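2-hydroxyisobutyryl-CoA synthetase (Aquincola tertiaricarbonis, PDB 6HDY) belongs to the ANL superfamily of adenylate-forming enzymes and carries an AMP-binding domain followed by a smaller C-terminal domain. Local coordinates at residues A[306-311]-A[344-349]. Numbering follows the deposited sequence.
Sequences TEVCDP and DLTLWT. With 8LQ ([[(2~{R},3~{S},4~{R},5~{R})-5-(6-aminopurin-9-yl)-3,4-bis(oxidanyl)oxolan-2-yl]methoxy-oxidanyl-phosphoryl] (3~{S})-3-oxidanylbutanoate), chain C.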
loop_
_atom_site.group_PDB
_atom_site.type_symbol
_atom_site.label_atom_id
_atom_site.label_comp_id
_atom_site.label_asym_id
_atom_site.label_seq_id
_atom_site.Cartn_x
_atom_site.Cartn_y
_atom_site.Cartn_z
ATOM N N THR A 306 -14.240 2.169 -25.590
ATOM C CA THR A 306 -14.950 3.320 -25.025
ATOM C C THR A 306 -16.010 3.824 -26.036
ATOM O O THR A 306 -15.712 4.012 -27.229
ATOM C CB THR A 306 -13.966 4.456 -24.628
ATOM O OG1 THR A 306 -13.025 3.993 -23.660
ATOM C CG2 THR A 306 -14.682 5.706 -24.072
ATOM N N GLU A 307 -17.228 4.075 -25.528
ATOM C CA GLU A 307 -18.344 4.636 -26.279
ATOM C C GLU A 307 -18.826 5.882 -25.543
ATOM O O GLU A 307 -19.139 5.805 -24.359
ATOM C CB GLU A 307 -19.502 3.651 -26.343
ATOM C CG GLU A 307 -19.206 2.316 -26.988
ATOM C CD GLU A 307 -20.347 1.345 -26.783
ATOM O OE1 GLU A 307 -20.401 0.720 -25.702
ATOM O OE2 GLU A 307 -21.248 1.292 -27.648
ATOM N N VAL A 308 -18.907 7.025 -26.223
ATOM C CA VAL A 308 -19.423 8.225 -25.563
ATOM C C VAL A 308 -20.874 8.340 -26.022
ATOM O O VAL A 308 -21.168 8.526 -27.209
ATOM C CB VAL A 308 -18.521 9.466 -25.741
ATOM C CG1 VAL A 308 -19.184 10.737 -25.219
ATOM C CG2 VAL A 308 -17.180 9.233 -25.054
ATOM N N CYS A 309 -21.782 8.095 -25.075
ATOM C CA CYS A 309 -23.190 7.912 -25.360
ATOM C C CYS A 309 -24.121 8.989 -24.827
ATOM O O CYS A 309 -23.838 9.666 -23.838
ATOM C CB CYS A 309 -23.625 6.525 -24.874
ATOM S SG CYS A 309 -22.653 5.152 -25.571
ATOM N N ASP A 310 -25.283 9.078 -25.471
ATOM C CA ASP A 310 -26.353 9.943 -25.035
ATOM C C ASP A 310 -27.024 9.168 -23.868
ATOM O O ASP A 310 -27.508 8.054 -24.096
ATOM C CB ASP A 310 -27.327 10.168 -26.201
ATOM C CG ASP A 310 -28.423 11.187 -25.974
ATOM O OD1 ASP A 310 -28.756 11.451 -24.800
ATOM O OD2 ASP A 310 -28.988 11.679 -26.978
ATOM N N PRO A 311 -27.021 9.721 -22.620
ATOM C CA PRO A 311 -27.625 8.999 -21.472
ATOM C C PRO A 311 -29.119 8.674 -21.585
ATOM O O PRO A 311 -29.644 7.909 -20.763
ATOM C CB PRO A 311 -27.353 9.934 -20.285
ATOM C CG PRO A 311 -26.206 10.799 -20.726
ATOM C CD PRO A 311 -26.446 11.011 -22.184
ATOM N N ASP A 344 -20.362 9.527 -16.032
ATOM C CA ASP A 344 -19.503 10.695 -16.172
ATOM C C ASP A 344 -19.879 11.489 -17.397
ATOM O O ASP A 344 -20.642 10.999 -18.224
ATOM C CB ASP A 344 -18.029 10.269 -16.227
ATOM C CG ASP A 344 -17.554 9.626 -14.948
ATOM O OD1 ASP A 344 -17.833 10.179 -13.870
ATOM O OD2 ASP A 344 -16.894 8.575 -15.023
ATOM N N LEU A 345 -19.370 12.730 -17.505
ATOM C CA LEU A 345 -19.605 13.561 -18.669
ATOM C C LEU A 345 -18.278 13.883 -19.341
ATOM O O LEU A 345 -17.295 14.205 -18.669
ATOM C CB LEU A 345 -20.390 14.841 -18.312
ATOM C CG LEU A 345 -21.009 15.575 -19.480
ATOM C CD1 LEU A 345 -22.238 14.853 -19.998
ATOM C CD2 LEU A 345 -21.367 17.006 -19.103
ATOM N N THR A 346 -18.249 13.768 -20.672
ATOM C CA THR A 346 -17.066 14.092 -21.476
ATOM C C THR A 346 -17.495 14.570 -22.868
ATOM O O THR A 346 -18.676 14.556 -23.204
ATOM C CB THR A 346 -16.089 12.883 -21.547
ATOM O OG1 THR A 346 -14.805 13.332 -21.978
ATOM C CG2 THR A 346 -16.575 11.780 -22.483
ATOM N N LEU A 347 -16.515 14.984 -23.661
ATOM C CA LEU A 347 -16.636 15.344 -25.060
ATOM C C LEU A 347 -15.539 14.533 -25.740
ATOM O O LEU A 347 -14.402 14.477 -25.245
ATOM C CB LEU A 347 -16.410 16.854 -25.292
ATOM C CG LEU A 347 -16.723 17.353 -26.715
ATOM C CD1 LEU A 347 -17.287 18.740 -26.681
ATOM C CD2 LEU A 347 -15.495 17.348 -27.596
ATOM N N TRP A 348 -15.879 13.933 -26.884
ATOM C CA TRP A 348 -14.943 13.157 -27.687
ATOM C C TRP A 348 -14.891 13.670 -29.135
ATOM O O TRP A 348 -15.901 14.140 -29.669
ATOM C CB TRP A 348 -15.186 11.619 -27.589
ATOM C CG TRP A 348 -16.351 11.010 -28.349
ATOM C CD1 TRP A 348 -17.488 11.636 -28.786
ATOM C CD2 TRP A 348 -16.521 9.617 -28.646
ATOM N NE1 TRP A 348 -18.322 10.727 -29.400
ATOM C CE2 TRP A 348 -17.750 9.482 -29.334
ATOM C CE3 TRP A 348 -15.743 8.463 -28.407
ATOM C CZ2 TRP A 348 -18.231 8.238 -29.760
ATOM C CZ3 TRP A 348 -16.202 7.244 -28.867
ATOM C CH2 TRP A 348 -17.442 7.135 -29.520
ATOM N N THR A 349 -13.688 13.636 -29.731
ATOM C CA THR A 349 -13.427 14.058 -31.116
ATOM C C THR A 349 -12.599 12.977 -31.790
ATOM O O THR A 349 -12.059 12.105 -31.102
ATOM C CB THR A 349 -12.746 15.442 -31.172
ATOM O OG1 THR A 349 -11.562 15.436 -30.369
ATOM C CG2 THR A 349 -13.671 16.570 -30.755
HETATM N N9 8LQ C . -12.282 9.961 -12.422
HETATM C C8 8LQ C . -11.296 9.049 -12.428
HETATM N N7 8LQ C . -10.321 9.481 -13.220
HETATM C C5 8LQ C . -10.706 10.661 -13.733
HETATM C C6 8LQ C . -10.105 11.563 -14.540
HETATM N N6 8LQ C . -8.904 11.277 -15.018
HETATM N N1 8LQ C . -10.709 12.714 -14.894
HETATM C C2 8LQ C . -11.975 13.030 -14.396
HETATM N N3 8LQ C . -12.543 12.125 -13.512
HETATM C C4 8LQ C . -11.921 10.957 -13.227
HETATM C CAA 8LQ C . -8.793 3.634 -10.252
HETATM C CAZ 8LQ C . -8.590 4.961 -11.029
HETATM O OAE 8LQ C . -7.864 5.883 -10.220
HETATM C CAL 8LQ C . -9.924 5.615 -11.439
HETATM C CAS 8LQ C . -10.822 5.836 -10.215
HETATM O OAC 8LQ C . -10.610 6.782 -9.462
HETATM O OAQ 8LQ C . -11.785 4.867 -10.006
HETATM P PBC 8LQ C . -12.996 5.050 -8.977
HETATM O OAH 8LQ C . -12.299 5.144 -7.554
HETATM O OAD 8LQ C . -13.997 3.971 -9.054
HETATM O "O5'" 8LQ C . -13.654 6.425 -9.391
HETATM C "C5'" 8LQ C . -14.037 6.566 -10.757
HETATM C "C4'" 8LQ C . -14.609 7.942 -10.981
HETATM O "O4'" 8LQ C . -13.607 8.940 -10.645
HETATM C "C3'" 8LQ C . -14.841 8.086 -12.424
HETATM O "O3'" 8LQ C . -16.147 7.552 -12.781
HETATM C "C2'" 8LQ C . -14.763 9.607 -12.579
HETATM O "O2'" 8LQ C . -15.981 10.270 -12.056
HETATM C "C1'" 8LQ C . -13.588 9.928 -11.685
#
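Val308 packs with CB over one face of the Trp348 indole, joining segments 306-311 and 344-349, from strands separated by strand 322-329 in the antiparallel β-sheet of this ANL-family enzyme. The tight part is a CH-π contact: Val308 CB stands 3.5 Å from the centroid of the five-membered ring, only 10° off its normal. Trp348 CG lies between its own backbone N and carbonyl carbon (chi1 76°), and the Val308 and Trp348 side chains slide past each other in opposite directions. Obliquely to the ring, Thr306 O comes to 3.7 Å from Trp348 CZ3. Val308 CG2, beside its own backbone N, lies 3.7 Å from Trp348 CD2 and CE3 and also meets the methyl of Thr346, CG2 to CG2 at 3.7 Å, the two side chains crossing at about a right angle. The polar ends look elsewhere: Trp348 NE1 hydrogen-bonds Val317 O, and Thr346 OG1 hydrogen-bonds Gly365 O. No hydrogen bond links the two segments, and packing is looser toward partly exposed Asp310 and exposed Pro311, which have no close contact with 344-349. At the start of 344-349, Asp344 enters the ligand pocket: 8LQ O2' donates a hydrogen bond to OD1 and O3' one to OD2, each 2.6 Å.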